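Aldolase (Klebsiella pneumoniae, PDB 6VOQ) is a zinc-binding protein of the class II aldolase and adducin family, with four chains in its assembly. Local coordinates at residues L103-C114 with F156-V164; Y23-L31 with A42-G50. All coordinates share one frame; numbering follows the deposited sequence.

Interaction 1. Residues L103-C114 with F156-V164. With ZN (zinc ion), chain B.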
ATOM      1  N   LEU A 103      -7.373 -16.194  -1.014  1.00 25.67           N
ATOM      2  CA  LEU A 103      -8.483 -17.026  -0.577  1.00 30.40           C
ATOM      3  C   LEU A 103      -8.833 -18.086  -1.612  1.00 30.41           C
ATOM      4  O   LEU A 103      -9.223 -19.202  -1.247  1.00 31.66           O
ATOM      5  CB  LEU A 103      -9.691 -16.144  -0.282  1.00 30.42           C
ATOM      6  CG  LEU A 103     -10.921 -16.824   0.302  1.00 30.90           C
ATOM      7  CD1 LEU A 103     -10.645 -17.297   1.713  1.00 34.91           C
ATOM      8  CD2 LEU A 103     -12.051 -15.847   0.295  1.00 20.10           C
ATOM      9  N   SER A 104      -8.679 -17.768  -2.900  1.00 27.44           N
ATOM     10  CA  SER A 104      -9.072 -18.706  -3.950  1.00 25.99           C
ATOM     11  C   SER A 104      -8.096 -19.863  -4.095  1.00 21.47           C
ATOM     12  O   SER A 104      -8.450 -20.868  -4.718  1.00 28.89           O
ATOM     13  CB  SER A 104      -9.202 -17.979  -5.296  1.00 25.32           C
ATOM     14  OG  SER A 104      -7.991 -18.050  -6.037  1.00 21.69           O
ATOM     15  N   CYS A 105      -6.886 -19.748  -3.545  1.00 23.35           N
ATOM     16  CA  CYS A 105      -5.889 -20.811  -3.599  1.00 22.57           C
ATOM     17  C   CYS A 105      -5.900 -21.716  -2.378  1.00 23.29           C
ATOM     18  O   CYS A 105      -5.068 -22.622  -2.295  1.00 30.19           O
ATOM     19  CB  CYS A 105      -4.480 -20.224  -3.777  1.00 23.07           C
ATOM     20  SG  CYS A 105      -4.314 -19.083  -5.155  1.00 29.52           S
ATOM     21  N   LEU A 106      -6.811 -21.504  -1.439  1.00 28.69           N
ATOM     22  CA  LEU A 106      -6.825 -22.295  -0.221  1.00 29.63           C
ATOM     23  C   LEU A 106      -7.537 -23.627  -0.441  1.00 33.00           C
ATOM     24  O   LEU A 106      -8.421 -23.764  -1.293  1.00 38.63           O
ATOM     25  CB  LEU A 106      -7.498 -21.523   0.916  1.00 28.07           C
ATOM     26  CG  LEU A 106      -6.631 -20.412   1.521  1.00 30.52           C
ATOM     27  CD1 LEU A 106      -7.280 -19.756   2.742  1.00 22.37           C
ATOM     28  CD2 LEU A 106      -5.271 -20.960   1.862  1.00 24.28           C
ATOM     29  N   GLN A 107      -7.128 -24.614   0.332  1.00 32.61           N
ATOM     30  CA  GLN A 107      -7.786 -25.906   0.355  1.00 34.23           C
ATOM     31  C   GLN A 107      -8.933 -25.870   1.360  1.00 35.20           C
ATOM     32  O   GLN A 107      -8.907 -25.110   2.335  1.00 32.85           O
ATOM     33  CB  GLN A 107      -6.777 -27.003   0.712  1.00 33.87           C
ATOM     34  CG  GLN A 107      -7.280 -28.394   0.499  1.00 50.63           C
ATOM     35  CD  GLN A 107      -7.484 -28.704  -0.966  1.00 65.10           C
ATOM     36  OE1 GLN A 107      -8.610 -28.675  -1.467  1.00 71.11           O
ATOM     37  NE2 GLN A 107      -6.395 -29.006  -1.662  1.00 69.28           N
ATOM     38  N   GLY A 108      -9.967 -26.661   1.090  1.00 35.81           N
ATOM     39  CA  GLY A 108     -11.063 -26.790   2.033  1.00 32.56           C
ATOM     40  C   GLY A 108     -12.045 -25.642   2.069  1.00 37.00           C
ATOM     41  O   GLY A 108     -12.782 -25.509   3.048  1.00 47.66           O
ATOM     42  N   LEU A 109     -12.082 -24.802   1.040  1.00 33.04           N
ATOM     43  CA  LEU A 109     -13.081 -23.740   0.982  1.00 34.91           C
ATOM     44  C   LEU A 109     -14.487 -24.317   0.884  1.00 35.53           C
ATOM     45  O   LEU A 109     -14.724 -25.311   0.193  1.00 41.37           O
ATOM     46  CB  LEU A 109     -12.835 -22.840  -0.223  1.00 34.06           C
ATOM     47  CG  LEU A 109     -11.616 -21.928  -0.264  1.00 31.68           C
ATOM     48  CD1 LEU A 109     -11.693 -21.161  -1.557  1.00 33.09           C
ATOM     49  CD2 LEU A 109     -11.583 -20.984   0.947  1.00 21.67           C
ATOM     50  N   ASP A 110     -15.424 -23.688   1.570  1.00 34.21           N
ATOM     51  CA  ASP A 110     -16.832 -24.015   1.374  1.00 38.86           C
ATOM     52  C   ASP A 110     -17.233 -23.620  -0.044  1.00 36.56           C
ATOM     53  O   ASP A 110     -17.262 -22.422  -0.353  1.00 38.29           O
ATOM     54  CB  ASP A 110     -17.683 -23.285   2.410  1.00 40.47           C
ATOM     55  CG  ASP A 110     -19.129 -23.757   2.433  1.00 47.22           C
ATOM     56  OD1 ASP A 110     -19.625 -24.271   1.403  1.00 46.57           O
ATOM     57  OD2 ASP A 110     -19.780 -23.585   3.491  1.00 50.91           O
ATOM     58  N   PRO A 111     -17.545 -24.564  -0.930  1.00 28.66           N
ATOM     59  CA  PRO A 111     -17.802 -24.195  -2.332  1.00 31.53           C
ATOM     60  C   PRO A 111     -19.085 -23.411  -2.537  1.00 34.17           C
ATOM     61  O   PRO A 111     -19.265 -22.826  -3.613  1.00 36.47           O
ATOM     62  CB  PRO A 111     -17.868 -25.554  -3.047  1.00 30.80           C
ATOM     63  CG  PRO A 111     -18.346 -26.501  -1.978  1.00 33.59           C
ATOM     64  CD  PRO A 111     -17.739 -26.006  -0.684  1.00 31.50           C
ATOM     65  N   HIS A 112     -19.994 -23.398  -1.562  1.00 34.05           N
ATOM     66  CA  HIS A 112     -21.224 -22.631  -1.683  1.00 38.11           C
ATOM     67  C   HIS A 112     -21.149 -21.266  -1.021  1.00 36.58           C
ATOM     68  O   HIS A 112     -21.969 -20.397  -1.333  1.00 38.70           O
ATOM     69  CB  HIS A 112     -22.406 -23.385  -1.067  1.00 41.07           C
ATOM     70  CG  HIS A 112     -22.529 -24.809  -1.505  1.00 54.50           C
ATOM     71  ND1 HIS A 112     -23.104 -25.171  -2.706  1.00 59.97           N
ATOM     72  CD2 HIS A 112     -22.192 -25.964  -0.884  1.00 56.74           C
ATOM     73  CE1 HIS A 112     -23.105 -26.488  -2.810  1.00 63.05           C
ATOM     74  NE2 HIS A 112     -22.557 -26.993  -1.717  1.00 61.67           N
ATOM     75  N   ASN A 113     -20.202 -21.061  -0.112  1.00 32.59           N
ATOM     76  CA  ASN A 113     -20.160 -19.828   0.673  1.00 29.88           C
ATOM     77  C   ASN A 113     -18.774 -19.771   1.319  1.00 30.58           C
ATOM     78  O   ASN A 113     -18.580 -20.255   2.435  1.00 37.22           O
ATOM     79  CB  ASN A 113     -21.274 -19.800   1.704  1.00 36.43           C
ATOM     80  CG  ASN A 113     -21.227 -18.568   2.582  1.00 43.63           C
ATOM     81  OD1 ASN A 113     -20.672 -17.530   2.194  1.00 45.74           O
ATOM     82  ND2 ASN A 113     -21.813 -18.673   3.776  1.00 47.36           N
ATOM     83  N   CYS A 114     -17.824 -19.181   0.606  1.00 30.22           N
ATOM     84  CA  CYS A 114     -16.432 -19.239   1.025  1.00 29.72           C
ATOM     85  C   CYS A 114     -16.055 -18.149   2.013  1.00 33.61           C
ATOM     86  O   CYS A 114     -14.950 -18.189   2.560  1.00 40.67           O
ATOM     87  CB  CYS A 114     -15.515 -19.140  -0.189  1.00 23.78           C
ATOM     88  SG  CYS A 114     -15.593 -17.547  -0.977  1.00 39.55           S
ATOM     89  N   PHE A 156     -18.471 -14.476  -7.470  1.00 30.43           N
ATOM     90  CA  PHE A 156     -17.965 -15.829  -7.640  1.00 26.98           C
ATOM     91  C   PHE A 156     -16.461 -15.829  -7.434  1.00 30.33           C
ATOM     92  O   PHE A 156     -15.766 -14.914  -7.884  1.00 27.78           O
ATOM     93  CB  PHE A 156     -18.268 -16.395  -9.041  1.00 28.86           C
ATOM     94  CG  PHE A 156     -19.602 -15.998  -9.586  1.00 31.25           C
ATOM     95  CD1 PHE A 156     -20.730 -16.735  -9.278  1.00 26.56           C
ATOM     96  CD2 PHE A 156     -19.729 -14.898 -10.425  1.00 30.00           C
ATOM     97  CE1 PHE A 156     -21.966 -16.380  -9.782  1.00 34.87           C
ATOM     98  CE2 PHE A 156     -20.959 -14.536 -10.924  1.00 33.16           C
ATOM     99  CZ  PHE A 156     -22.081 -15.278 -10.603  1.00 35.39           C
ATOM    100  N   LEU A 157     -15.955 -16.863  -6.776  1.00 24.80           N
ATOM    101  CA  LEU A 157     -14.519 -17.003  -6.581  1.00 26.99           C
ATOM    102  C   LEU A 157     -14.045 -18.154  -7.455  1.00 29.01           C
ATOM    103  O   LEU A 157     -14.419 -19.311  -7.221  1.00 28.61           O
ATOM    104  CB  LEU A 157     -14.179 -17.224  -5.113  1.00 22.36           C
ATOM    105  CG  LEU A 157     -12.708 -17.143  -4.702  1.00 29.22           C
ATOM    106  CD1 LEU A 157     -12.098 -15.817  -5.091  1.00 26.01           C
ATOM    107  CD2 LEU A 157     -12.568 -17.353  -3.210  1.00 24.88           C
ATOM    108  N   LEU A 158     -13.250 -17.825  -8.476  1.00 20.90           N
ATOM    109  CA  LEU A 158     -12.592 -18.828  -9.304  1.00 27.38           C
ATOM    110  C   LEU A 158     -11.357 -19.333  -8.571  1.00 27.85           C
ATOM    111  O   LEU A 158     -10.427 -18.563  -8.315  1.00 33.59           O
ATOM    112  CB  LEU A 158     -12.197 -18.242 -10.657  1.00 29.09           C
ATOM    113  CG  LEU A 158     -13.251 -17.510 -11.474  1.00 27.93           C
ATOM    114  CD1 LEU A 158     -12.635 -17.126 -12.805  1.00 30.32           C
ATOM    115  CD2 LEU A 158     -14.474 -18.367 -11.692  1.00 24.79           C
ATOM    116  N   ALA A 159     -11.364 -20.611  -8.208  1.00 32.37           N
ATOM    117  CA  ALA A 159     -10.262 -21.175  -7.443  1.00 32.06           C
ATOM    118  C   ALA A 159      -8.948 -20.989  -8.193  1.00 22.90           C
ATOM    119  O   ALA A 159      -8.909 -21.054  -9.422  1.00 24.65           O
ATOM    120  CB  ALA A 159     -10.522 -22.654  -7.170  1.00 23.44           C
ATOM    121  N   ASN A 160      -7.874 -20.734  -7.441  1.00 23.00           N
ATOM    122  CA  ASN A 160      -6.537 -20.530  -8.007  1.00 28.95           C
ATOM    123  C   ASN A 160      -6.544 -19.461  -9.096  1.00 27.75           C
ATOM    124  O   ASN A 160      -5.889 -19.594 -10.131  1.00 26.93           O
ATOM    125  CB  ASN A 160      -5.958 -21.829  -8.561  1.00 24.15           C
ATOM    126  CG  ASN A 160      -5.891 -22.919  -7.538  1.00 31.12           C
ATOM    127  OD1 ASN A 160      -6.780 -23.772  -7.457  1.00 34.70           O
ATOM    128  ND2 ASN A 160      -4.833 -22.910  -6.744  1.00 25.29           N
ATOM    129  N   HIS A 161      -7.293 -18.390  -8.867  1.00 22.74           N
ATOM    130  CA  HIS A 161      -7.494 -17.423  -9.929  1.00 22.75           C
ATOM    131  C   HIS A 161      -7.852 -16.053  -9.376  1.00 26.49           C
ATOM    132  O   HIS A 161      -6.995 -15.164  -9.324  1.00 24.18           O
ATOM    133  CB  HIS A 161      -8.580 -17.919 -10.873  1.00 22.37           C
ATOM    134  CG  HIS A 161      -8.697 -17.119 -12.130  1.00 32.07           C
ATOM    135  ND1 HIS A 161      -9.337 -17.592 -13.254  1.00 35.01           N
ATOM    136  CD2 HIS A 161      -8.250 -15.881 -12.445  1.00 28.56           C
ATOM    137  CE1 HIS A 161      -9.284 -16.679 -14.204  1.00 32.23           C
ATOM    138  NE2 HIS A 161      -8.628 -15.631 -13.739  1.00 38.68           N
ATOM    139  N   GLY A 162      -9.115 -15.867  -8.978  1.00 24.19           N
ATOM    140  CA  GLY A 162      -9.570 -14.598  -8.457  1.00 28.65           C
ATOM    141  C   GLY A 162     -11.074 -14.386  -8.544  1.00 30.41           C
ATOM    142  O   GLY A 162     -11.825 -15.251  -9.020  1.00 27.16           O
ATOM    143  N   PRO A 163     -11.536 -13.217  -8.086  1.00 26.68           N
ATOM    144  CA  PRO A 163     -12.975 -12.950  -8.018  1.00 27.95           C
ATOM    145  C   PRO A 163     -13.582 -12.477  -9.331  1.00 30.01           C
ATOM    146  O   PRO A 163     -12.927 -11.865 -10.179  1.00 32.46           O
ATOM    147  CB  PRO A 163     -13.060 -11.835  -6.973  1.00 24.04           C
ATOM    148  CG  PRO A 163     -11.803 -11.106  -7.156  1.00 23.11           C
ATOM    149  CD  PRO A 163     -10.770 -12.155  -7.413  1.00 22.84           C
ATOM    150  N   VAL A 164     -14.872 -12.758  -9.469  1.00 24.34           N
ATOM    151  CA  VAL A 164     -15.715 -12.249 -10.540  1.00 25.77           C
ATOM    152  C   VAL A 164     -16.939 -11.669  -9.845  1.00 32.72           C
ATOM    153  O   VAL A 164     -17.681 -12.406  -9.184  1.00 31.08           O
ATOM    154  CB  VAL A 164     -16.117 -13.346 -11.537  1.00 22.24           C
ATOM    155  CG1 VAL A 164     -17.136 -12.804 -12.545  1.00 20.82           C
ATOM    156  CG2 VAL A 164     -14.890 -13.898 -12.244  1.00 20.84           C
TER
HETATM  157 ZN    ZN B 301      -8.339 -13.695 -14.621  1.00 44.91          ZN

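Interaction 2. Residues Y23-L31 with A42-G50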
ATOM      1  N   TYR A  23      -5.455  -2.788  -6.743  1.00 36.82           N
ATOM      2  CA  TYR A  23      -6.397  -3.875  -6.990  1.00 34.65           C
ATOM      3  C   TYR A  23      -6.063  -4.634  -8.266  1.00 34.62           C
ATOM      4  O   TYR A  23      -6.377  -5.823  -8.375  1.00 42.90           O
ATOM      5  CB  TYR A  23      -7.821  -3.332  -7.074  1.00 35.41           C
ATOM      6  CG  TYR A  23      -8.339  -2.792  -5.779  1.00 40.07           C
ATOM      7  CD1 TYR A  23      -8.188  -1.443  -5.457  1.00 45.61           C
ATOM      8  CD2 TYR A  23      -8.980  -3.627  -4.867  1.00 40.00           C
ATOM      9  CE1 TYR A  23      -8.659  -0.936  -4.263  1.00 47.97           C
ATOM     10  CE2 TYR A  23      -9.447  -3.133  -3.664  1.00 45.69           C
ATOM     11  CZ  TYR A  23      -9.286  -1.783  -3.367  1.00 48.09           C
ATOM     12  OH  TYR A  23      -9.754  -1.278  -2.176  1.00 50.24           O
ATOM     13  N   ALA A  24      -5.455  -3.969  -9.246  1.00 36.90           N
ATOM     14  CA  ALA A  24      -5.007  -4.622 -10.469  1.00 48.42           C
ATOM     15  C   ALA A  24      -3.532  -4.330 -10.682  1.00 54.58           C
ATOM     16  O   ALA A  24      -3.078  -3.198 -10.484  1.00 55.58           O
ATOM     17  CB  ALA A  24      -5.803  -4.169 -11.699  1.00 40.35           C
ATOM     18  N   THR A  25      -2.790  -5.361 -11.078  1.00 58.37           N
ATOM     19  CA  THR A  25      -1.372  -5.234 -11.377  1.00 64.38           C
ATOM     20  C   THR A  25      -1.095  -5.809 -12.756  1.00 64.43           C
ATOM     21  O   THR A  25      -1.655  -6.840 -13.129  1.00 64.20           O
ATOM     22  CB  THR A  25      -0.504  -5.966 -10.352  1.00 68.82           C
ATOM     23  OG1 THR A  25      -0.579  -7.375 -10.598  1.00 73.13           O
ATOM     24  CG2 THR A  25      -0.964  -5.666  -8.927  1.00 65.84           C
ATOM     25  N   GLY A  26      -0.233  -5.134 -13.505  1.00 71.77           N
ATOM     26  CA  GLY A  26       0.225  -5.688 -14.770  1.00 74.20           C
ATOM     27  C   GLY A  26      -0.903  -5.806 -15.773  1.00 66.66           C
ATOM     28  O   GLY A  26      -1.694  -4.878 -15.969  1.00 56.09           O
ATOM     29  N   SER A  27      -0.981  -6.967 -16.415  1.00 70.98           N
ATOM     30  CA  SER A  27      -1.969  -7.246 -17.447  1.00 70.14           C
ATOM     31  C   SER A  27      -3.243  -7.886 -16.904  1.00 62.84           C
ATOM     32  O   SER A  27      -4.108  -8.270 -17.697  1.00 70.08           O
ATOM     33  CB  SER A  27      -1.352  -8.153 -18.517  1.00 74.36           C
ATOM     34  OG  SER A  27      -1.313  -9.508 -18.082  1.00 72.79           O
ATOM     35  N   ALA A  28      -3.383  -8.008 -15.584  1.00 56.42           N
ATOM     36  CA  ALA A  28      -4.469  -8.784 -14.997  1.00 48.95           C
ATOM     37  C   ALA A  28      -5.733  -7.951 -14.823  1.00 46.59           C
ATOM     38  O   ALA A  28      -5.680  -6.771 -14.465  1.00 45.09           O
ATOM     39  CB  ALA A  28      -4.057  -9.360 -13.645  1.00 42.11           C
ATOM     40  N   GLY A  29      -6.868  -8.584 -15.071  1.00 41.40           N
ATOM     41  CA  GLY A  29      -8.152  -7.987 -14.781  1.00 39.07           C
ATOM     42  C   GLY A  29      -8.867  -7.529 -16.035  1.00 41.10           C
ATOM     43  O   GLY A  29      -8.257  -7.243 -17.070  1.00 55.10           O
ATOM     44  N   ASN A  30     -10.190  -7.463 -15.946  1.00 31.02           N
ATOM     45  CA  ASN A  30     -10.993  -6.938 -17.037  1.00 37.80           C
ATOM     46  C   ASN A  30     -12.327  -6.452 -16.483  1.00 32.92           C
ATOM     47  O   ASN A  30     -12.774  -6.888 -15.420  1.00 32.24           O
ATOM     48  CB  ASN A  30     -11.196  -7.983 -18.133  1.00 27.29           C
ATOM     49  CG  ASN A  30     -11.433  -9.362 -17.581  1.00 46.70           C
ATOM     50  OD1 ASN A  30     -12.545  -9.700 -17.186  1.00 49.82           O
ATOM     51  ND2 ASN A  30     -10.384 -10.174 -17.549  1.00 45.70           N
ATOM     52  N   LEU A  31     -12.936  -5.524 -17.209  1.00 31.78           N
ATOM     53  CA  LEU A  31     -14.207  -4.928 -16.840  1.00 28.42           C
ATOM     54  C   LEU A  31     -15.176  -5.116 -17.993  1.00 29.91           C
ATOM     55  O   LEU A  31     -14.776  -5.111 -19.162  1.00 31.18           O
ATOM     56  CB  LEU A  31     -14.058  -3.418 -16.502  1.00 23.22           C
ATOM     57  CG  LEU A  31     -12.852  -3.031 -15.627  1.00 28.10           C
ATOM     58  CD1 LEU A  31     -12.671  -1.524 -15.527  1.00 25.34           C
ATOM     59  CD2 LEU A  31     -12.971  -3.639 -14.238  1.00 28.60           C
ATOM     60  N   ALA A  42     -16.442  -3.873 -23.022  1.00 32.89           N
ATOM     61  CA  ALA A  42     -15.465  -4.630 -22.256  1.00 34.52           C
ATOM     62  C   ALA A  42     -14.069  -4.091 -22.524  1.00 37.50           C
ATOM     63  O   ALA A  42     -13.812  -3.463 -23.552  1.00 37.12           O
ATOM     64  CB  ALA A  42     -15.522  -6.130 -22.590  1.00 33.16           C
ATOM     65  N   THR A  43     -13.168  -4.344 -21.574  1.00 30.81           N
ATOM     66  CA  THR A  43     -11.783  -3.947 -21.739  1.00 26.81           C
ATOM     67  C   THR A  43     -11.092  -4.884 -22.727  1.00 31.20           C
ATOM     68  O   THR A  43     -11.339  -6.092 -22.721  1.00 32.43           O
ATOM     69  CB  THR A  43     -11.044  -3.950 -20.392  1.00 28.04           C
ATOM     70  OG1 THR A  43     -11.080  -5.255 -19.817  1.00 28.75           O
ATOM     71  CG2 THR A  43     -11.694  -2.990 -19.423  1.00 24.93           C
ATOM     72  N   PRO A  44     -10.241  -4.363 -23.601  1.00 41.59           N
ATOM     73  CA  PRO A  44      -9.709  -5.191 -24.688  1.00 38.45           C
ATOM     74  C   PRO A  44      -8.648  -6.163 -24.191  1.00 40.28           C
ATOM     75  O   PRO A  44      -8.187  -6.115 -23.049  1.00 43.20           O
ATOM     76  CB  PRO A  44      -9.135  -4.162 -25.666  1.00 40.43           C
ATOM     77  CG  PRO A  44      -8.818  -2.976 -24.826  1.00 38.17           C
ATOM     78  CD  PRO A  44      -9.842  -2.949 -23.724  1.00 37.92           C
ATOM     79  N   THR A  45      -8.280  -7.076 -25.083  1.00 41.84           N
ATOM     80  CA  THR A  45      -7.275  -8.087 -24.779  1.00 42.21           C
ATOM     81  C   THR A  45      -5.914  -7.448 -24.504  1.00 52.18           C
ATOM     82  O   THR A  45      -5.601  -6.360 -24.994  1.00 54.83           O
ATOM     83  CB  THR A  45      -7.169  -9.082 -25.939  1.00 39.99           C
ATOM     84  OG1 THR A  45      -6.274 -10.141 -25.595  1.00 42.55           O
ATOM     85  CG2 THR A  45      -6.670  -8.388 -27.209  1.00 50.74           C
ATOM     86  N   GLY A  46      -5.110  -8.132 -23.692  1.00 57.57           N
ATOM     87  CA  GLY A  46      -3.757  -7.694 -23.403  1.00 68.28           C
ATOM     88  C   GLY A  46      -3.666  -6.269 -22.898  1.00 73.75           C
ATOM     89  O   GLY A  46      -2.640  -5.601 -23.065  1.00 84.44           O
ATOM     90  N   ALA A  47      -4.739  -5.796 -22.279  1.00 66.45           N
ATOM     91  CA  ALA A  47      -4.839  -4.421 -21.824  1.00 60.14           C
ATOM     92  C   ALA A  47      -4.379  -4.293 -20.380  1.00 60.40           C
ATOM     93  O   ALA A  47      -4.335  -5.266 -19.620  1.00 64.51           O
ATOM     94  CB  ALA A  47      -6.274  -3.912 -21.958  1.00 52.41           C
ATOM     95  N   CYS A  48      -4.031  -3.065 -20.015  1.00 54.00           N
ATOM     96  CA  CYS A  48      -3.655  -2.706 -18.657  1.00 51.79           C
ATOM     97  C   CYS A  48      -4.683  -1.708 -18.140  1.00 47.95           C
ATOM     98  O   CYS A  48      -4.893  -0.656 -18.753  1.00 50.28           O
ATOM     99  CB  CYS A  48      -2.236  -2.121 -18.620  1.00 51.39           C
ATOM    100  SG  CYS A  48      -1.766  -1.284 -17.091  1.00 59.32           S
ATOM    101  N   LEU A  49      -5.340  -2.052 -17.029  1.00 40.01           N
ATOM    102  CA  LEU A  49      -6.462  -1.254 -16.546  1.00 39.41           C
ATOM    103  C   LEU A  49      -6.091   0.198 -16.284  1.00 42.99           C
ATOM    104  O   LEU A  49      -6.976   1.060 -16.289  1.00 44.41           O
ATOM    105  CB  LEU A  49      -7.034  -1.871 -15.276  1.00 42.53           C
ATOM    106  CG  LEU A  49      -7.717  -3.214 -15.520  1.00 43.70           C
ATOM    107  CD1 LEU A  49      -8.440  -3.673 -14.271  1.00 38.55           C
ATOM    108  CD2 LEU A  49      -8.673  -3.096 -16.691  1.00 35.29           C
ATOM    109  N   GLY A  50      -4.819   0.491 -16.048  1.00 42.79           N
ATOM    110  CA  GLY A  50      -4.426   1.871 -15.892  1.00 52.22           C
ATOM    111  C   GLY A  50      -4.135   2.607 -17.176  1.00 52.30           C
ATOM    112  O   GLY A  50      -3.779   3.782 -17.124  1.00 53.96           O
TER
HETATM  113  O   HOH W   1      -4.194  -4.396 -15.511  1.00 37.48           O
HETATM  114  O   HOH W   2      -8.853  -6.595 -20.247  1.00 37.44           O

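Interaction 1. Residues L103-C114 with F156-V164
The zinc-bearing hairpin of the class II aldolase fold, strands 155-158 and 162-167 with the bend between them, is gripped here by the end of helix 98-104, and Ser104 makes both hydrogen bonds across the contact. Its carbonyl O accepts from Asn160 N at 2.8 Å; the bond is nearly straight at hydrogen (168°), yet the donor stands well above the carbonyl plane. Its hydroxyl OG accepts from His161 N at 2.9 Å and is also hydrogen-bonded to Thr101 O, so the side chain ties the helix's last turn to the bend. Ala159 CA adds a CA-H...O contact to Ser104 O. Beside this polar pair, Leu157 has its CG anti to the backbone N (chi1 -169°), which turns its methyls toward 103-114. CD1 meets Ser104 CB at 3.6 Å; CD2 lies 3.8 Å from Leu103 CD2, the two leucines crossing at about a right angle, and 3.8 Å from Cys114 SG, with Leu109 CD1 a little farther away. Cys105 SG rests on Asn160 CA at 3.9 Å, while Asn160 ND2 reaches across the interface to Arg196 O and Phe118 O of the second subunit. A classic beta bulge, His161 and Gly162 opposite Leu158, lies where the hairpin turns and His161 points away from the helix. The NE2 of His161 binds the zinc ion at 2.1 Å, and Glu75, His94 and His96 complete the site. The bond from His161 N to Ser104 OG is consistent with second-shell positioning of a ligand in the three-histidine, one-glutamate zinc site of this fold.

Interaction 2. Residues Y23-L31 with A42-G50
Leu31 O meets Ala42 CA at 3.2 Å in a CA-H...O contact, at the open end of the antiparallel hairpin formed by strands 30-34 and 40-42 in the class II aldolase sheet. Next along the chain, Thr43 pairs twice with Leu31: Thr43 N donates to Leu31 O at 3.0 Å, and Leu31 N returns a bond to Thr43 OG1 at 3.2 Å, a hydroxyl taking the place of a backbone acceptor. With chi1 at 60°, OG1 lies between the backbone N and the carbonyl carbon, while CG2 packs against Leu31 CB. Asn30, whose CB touches Thr43 OG1, directs its amide toward Glu75 and His79 in weak hydrogen bonds, close to the zinc ion. A water then joins OG1 and Pro44 O to Gly29 O. Pro44 to Ala47 form a type II turn, after which Ala47 and Cys48 run past the type II' turn of Thr25 to Ala28; Cys48 SG approaches Gly26 O. Leu49 packs by CD1 on Ala24 CB at 3.7 Å and by CD2, more loosely, on Leu31 CG, and a second water accepts from Leu49 N while donating to Gly26 O and Ala28 O.

Overall arrangement
Interaction 2 closes before interaction 1 opens along the chain, and their centres lie 21 Å apart; the nearest atoms are about 7 Å from one another without touching. Both reach the same mixed sheet, in which strand 91-94 stands between strand 30-34 of interaction 2 and strand 162-167 of interaction 1. The zinc site links them: interaction 1 supplies a ligand, His161, whereas interaction 2 places the Asn30 side chain about 5 Å from the same zinc ion, beside the ligand Glu75. Strand 91-94 ends in another ligand, His94, so the site gathers residues from this strand and adjoining loops. Both contacts also touch the second subunit, through loop and turn residues.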